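Local coordinates for protein ECF RNA polymerase sigma factor SigK (Mycobacterium tuberculosis, PDB 4NQW) that probably serves as an initiation factor that directs RNA polymerase to specific promoters, being held inactive by an anti-sigma factor until regulated proteolysis releases it, at residues A[73-78]-A[98-103]. Numbering follows the deposited sequence.
Sequences QEIYLE and LTMAHR. With CD (cadmium ion), chain F.
Ile75 packs against Ala101 where the two helices are nearest in register, the CA atoms of Ile75 and Ala101 being 5.8 Å apart. The tip of the isoleucine makes the tightest touch, CD1 lying 3.5 Å from CB of Ala101, while the CG2 branch flanks the same methyl and reaches more loosely to CG of Met100, 4.4 Å away. In Met100, a chi1 of 68° and an extended chi2 lay SD beside the Ile75 carbonyl, and the bend at chi3 (58°) then turns the CE methyl to 4.1 Å from OE1 of Glu78.

The extended Glu78 side chain comes from the opposite direction to Met100 and binds a cadmium ion through both carboxylate oxygens at rather long distances, OE1 at 2.6 Å and OE2 at 2.8 Å. OE2 also accepts a hydrogen bond from a water that donates weakly to the Met100 carbonyl, and another from Arg104, three residues beyond Ala101. Arg104 in addition forms a salt bridge with Glu74, and Val54 and Val58 of helix 42-62 pack on Ile75. Helices 65-82 and 93-111, whose segments here run at 137° to each other, are thus joined in the helical core of sigma-70 domain 2, the promoter -10 element-binding domain.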
ATOM      1  N   GLN A  73       6.481  13.092  -5.228  1.00 21.58           N
ATOM      2  CA  GLN A  73       7.671  13.187  -6.081  1.00 24.50           C
ATOM      3  C   GLN A  73       8.674  12.087  -5.767  1.00 25.71           C
ATOM      4  O   GLN A  73       9.192  11.436  -6.673  1.00 25.38           O
ATOM      5  CB  GLN A  73       8.375  14.532  -5.899  1.00 26.53           C
ATOM      6  CG  GLN A  73       7.685  15.707  -6.554  1.00 28.53           C
ATOM      7  CD  GLN A  73       8.486  16.986  -6.396  1.00 30.56           C
ATOM      8  OE1 GLN A  73       8.824  17.383  -5.280  1.00 32.87           O
ATOM      9  NE2 GLN A  73       8.802  17.630  -7.509  1.00 30.25           N
ATOM     10  N   GLU A  74       8.959  11.906  -4.479  1.00 27.97           N
ATOM     11  CA  GLU A  74       9.875  10.861  -4.031  1.00 30.40           C
ATOM     12  C   GLU A  74       9.404   9.492  -4.510  1.00 25.98           C
ATOM     13  O   GLU A  74      10.213   8.666  -4.927  1.00 24.70           O
ATOM     14  CB  GLU A  74       9.999  10.863  -2.504  1.00 35.92           C
ATOM     15  CG  GLU A  74      10.774  12.043  -1.935  1.00 41.43           C
ATOM     16  CD  GLU A  74      10.782  12.077  -0.413  1.00 46.82           C
ATOM     17  OE1 GLU A  74      10.262  11.135   0.225  1.00 47.23           O
ATOM     18  OE2 GLU A  74      11.313  13.057   0.149  1.00 47.17           O
ATOM     19  N   ILE A  75       8.090   9.270  -4.459  1.00 23.01           N
ATOM     20  CA  ILE A  75       7.494   7.994  -4.858  1.00 21.02           C
ATOM     21  C   ILE A  75       7.746   7.710  -6.336  1.00 21.07           C
ATOM     22  O   ILE A  75       8.223   6.634  -6.684  1.00 21.37           O
ATOM     23  CB  ILE A  75       5.979   7.950  -4.552  1.00 20.07           C
ATOM     24  CG1 ILE A  75       5.755   7.940  -3.038  1.00 17.35           C
ATOM     25  CG2 ILE A  75       5.339   6.709  -5.158  1.00 21.94           C
ATOM     26  CD1 ILE A  75       4.365   8.349  -2.591  1.00 15.07           C
ATOM     27  N   TYR A  76       7.445   8.676  -7.198  1.00 21.89           N
ATOM     28  CA  TYR A  76       7.645   8.498  -8.641  1.00 22.11           C
ATOM     29  C   TYR A  76       9.118   8.535  -9.059  1.00 23.70           C
ATOM     30  O   TYR A  76       9.472   7.989 -10.107  1.00 23.92           O
ATOM     31  CB  TYR A  76       6.811   9.503  -9.440  1.00 20.32           C
ATOM     32  CG  TYR A  76       5.347   9.138  -9.443  1.00 19.93           C
ATOM     33  CD1 TYR A  76       4.435   9.811  -8.636  1.00 20.60           C
ATOM     34  CD2 TYR A  76       4.879   8.093 -10.230  1.00 19.59           C
ATOM     35  CE1 TYR A  76       3.093   9.462  -8.626  1.00 20.87           C
ATOM     36  CE2 TYR A  76       3.542   7.737 -10.226  1.00 19.88           C
ATOM     37  CZ  TYR A  76       2.654   8.423  -9.424  1.00 20.49           C
ATOM     38  OH  TYR A  76       1.325   8.071  -9.426  1.00 20.32           O
ATOM     39  N   LEU A  77       9.973   9.153  -8.246  1.00 25.03           N
ATOM     40  CA  LEU A  77      11.422   9.043  -8.453  1.00 26.86           C
ATOM     41  C   LEU A  77      11.862   7.603  -8.178  1.00 26.71           C
ATOM     42  O   LEU A  77      12.654   7.048  -8.933  1.00 25.84           O
ATOM     43  CB  LEU A  77      12.195  10.036  -7.569  1.00 27.73           C
ATOM     44  CG  LEU A  77      13.692  10.298  -7.836  1.00 28.83           C
ATOM     45  CD1 LEU A  77      14.581   9.125  -7.434  1.00 28.01           C
ATOM     46  CD2 LEU A  77      13.960  10.689  -9.284  1.00 31.03           C
ATOM     47  N   GLU A  78      11.337   6.994  -7.113  1.00 28.79           N
ATOM     48  CA  GLU A  78      11.631   5.582  -6.826  1.00 30.79           C
ATOM     49  C   GLU A  78      11.059   4.656  -7.900  1.00 32.17           C
ATOM     50  O   GLU A  78      11.691   3.662  -8.252  1.00 34.13           O
ATOM     51  CB  GLU A  78      11.125   5.151  -5.442  1.00 30.35           C
ATOM     52  CG  GLU A  78      11.486   3.702  -5.110  1.00 32.89           C
ATOM     53  CD  GLU A  78      11.129   3.272  -3.698  1.00 34.52           C
ATOM     54  OE1 GLU A  78      11.302   2.074  -3.390  1.00 34.29           O
ATOM     55  OE2 GLU A  78      10.681   4.112  -2.891  1.00 35.43           O
ATOM     56  N   LEU A  98       1.295   1.496  -5.236  1.00 23.68           N
ATOM     57  CA  LEU A  98       0.561   1.959  -4.052  1.00 23.58           C
ATOM     58  C   LEU A  98       1.184   1.469  -2.747  1.00 22.43           C
ATOM     59  O   LEU A  98       1.139   2.166  -1.736  1.00 20.57           O
ATOM     60  CB  LEU A  98      -0.922   1.568  -4.111  1.00 23.94           C
ATOM     61  CG  LEU A  98      -1.880   2.605  -4.710  1.00 24.37           C
ATOM     62  CD1 LEU A  98      -1.837   3.921  -3.949  1.00 26.51           C
ATOM     63  CD2 LEU A  98      -1.578   2.845  -6.173  1.00 22.91           C
ATOM     64  N   THR A  99       1.769   0.276  -2.775  1.00 22.66           N
ATOM     65  CA  THR A  99       2.437  -0.283  -1.602  1.00 22.29           C
ATOM     66  C   THR A  99       3.670   0.534  -1.215  1.00 22.69           C
ATOM     67  O   THR A  99       3.887   0.807  -0.034  1.00 24.68           O
ATOM     68  CB  THR A  99       2.845  -1.747  -1.840  1.00 22.26           C
ATOM     69  OG1 THR A  99       1.681  -2.516  -2.167  1.00 21.21           O
ATOM     70  CG2 THR A  99       3.507  -2.340  -0.604  1.00 22.15           C
ATOM     71  N   MET A 100       4.473   0.922  -2.204  1.00 22.31           N
ATOM     72  CA  MET A 100       5.657   1.744  -1.937  1.00 22.69           C
ATOM     73  C   MET A 100       5.273   3.173  -1.546  1.00 20.59           C
ATOM     74  O   MET A 100       5.986   3.821  -0.781  1.00 19.72           O
ATOM     75  CB  MET A 100       6.625   1.734  -3.129  1.00 26.80           C
ATOM     76  CG  MET A 100       6.134   2.424  -4.392  1.00 31.40           C
ATOM     77  SD  MET A 100       7.459   2.765  -5.569  1.00 44.99           S
ATOM     78  CE  MET A 100       8.107   1.119  -5.859  1.00 46.76           C
ATOM     79  N   ALA A 101       4.143   3.649  -2.070  1.00 19.81           N
ATOM     80  CA  ALA A 101       3.613   4.974  -1.731  1.00 19.84           C
ATOM     81  C   ALA A 101       3.128   5.013  -0.287  1.00 20.46           C
ATOM     82  O   ALA A 101       3.397   5.969   0.446  1.00 21.14           O
ATOM     83  CB  ALA A 101       2.478   5.347  -2.672  1.00 18.38           C
ATOM     84  N   HIS A 102       2.412   3.967   0.110  1.00 20.19           N
ATOM     85  CA  HIS A 102       1.920   3.842   1.474  1.00 18.56           C
ATOM     86  C   HIS A 102       3.061   3.703   2.471  1.00 16.73           C
ATOM     87  O   HIS A 102       3.047   4.320   3.537  1.00 15.05           O
ATOM     88  CB  HIS A 102       1.010   2.627   1.598  1.00 19.36           C
ATOM     89  CG  HIS A 102       0.354   2.518   2.932  1.00 20.25           C
ATOM     90  ND1 HIS A 102      -0.767   3.243   3.262  1.00 21.82           N
ATOM     91  CD2 HIS A 102       0.674   1.796   4.032  1.00 19.79           C
ATOM     92  CE1 HIS A 102      -1.116   2.964   4.504  1.00 21.23           C
ATOM     93  NE2 HIS A 102      -0.260   2.087   4.993  1.00 20.13           N
ATOM     94  N   ARG A 103       4.038   2.873   2.124  1.00 16.32           N
ATOM     95  CA  ARG A 103       5.208   2.666   2.967  1.00 17.26           C
ATOM     96  C   ARG A 103       5.927   3.988   3.224  1.00 16.79           C
ATOM     97  O   ARG A 103       6.371   4.247   4.343  1.00 18.57           O
ATOM     98  CB  ARG A 103       6.161   1.664   2.311  1.00 18.22           C
ATOM     99  CG  ARG A 103       7.438   1.394   3.094  1.00 19.99           C
ATOM    100  CD  ARG A 103       8.444   0.626   2.256  1.00 22.02           C
ATOM    101  NE  ARG A 103       9.760   0.576   2.893  1.00 26.23           N
ATOM    102  CZ  ARG A 103      10.270  -0.480   3.525  1.00 31.96           C
ATOM    103  NH1 ARG A 103       9.593  -1.620   3.614  1.00 36.29           N
ATOM    104  NH2 ARG A 103      11.479  -0.402   4.067  1.00 35.09           N
TER
HETATM  105 CD    CD F 204      11.025   2.307  -0.843  1.00 46.41          CD
HETATM  106  O   HOH W   1       7.838   4.622  -2.938  1.00 20.64           O
HETATM  107  O   HOH W   2      13.595   1.887   0.035  1.00 21.70           O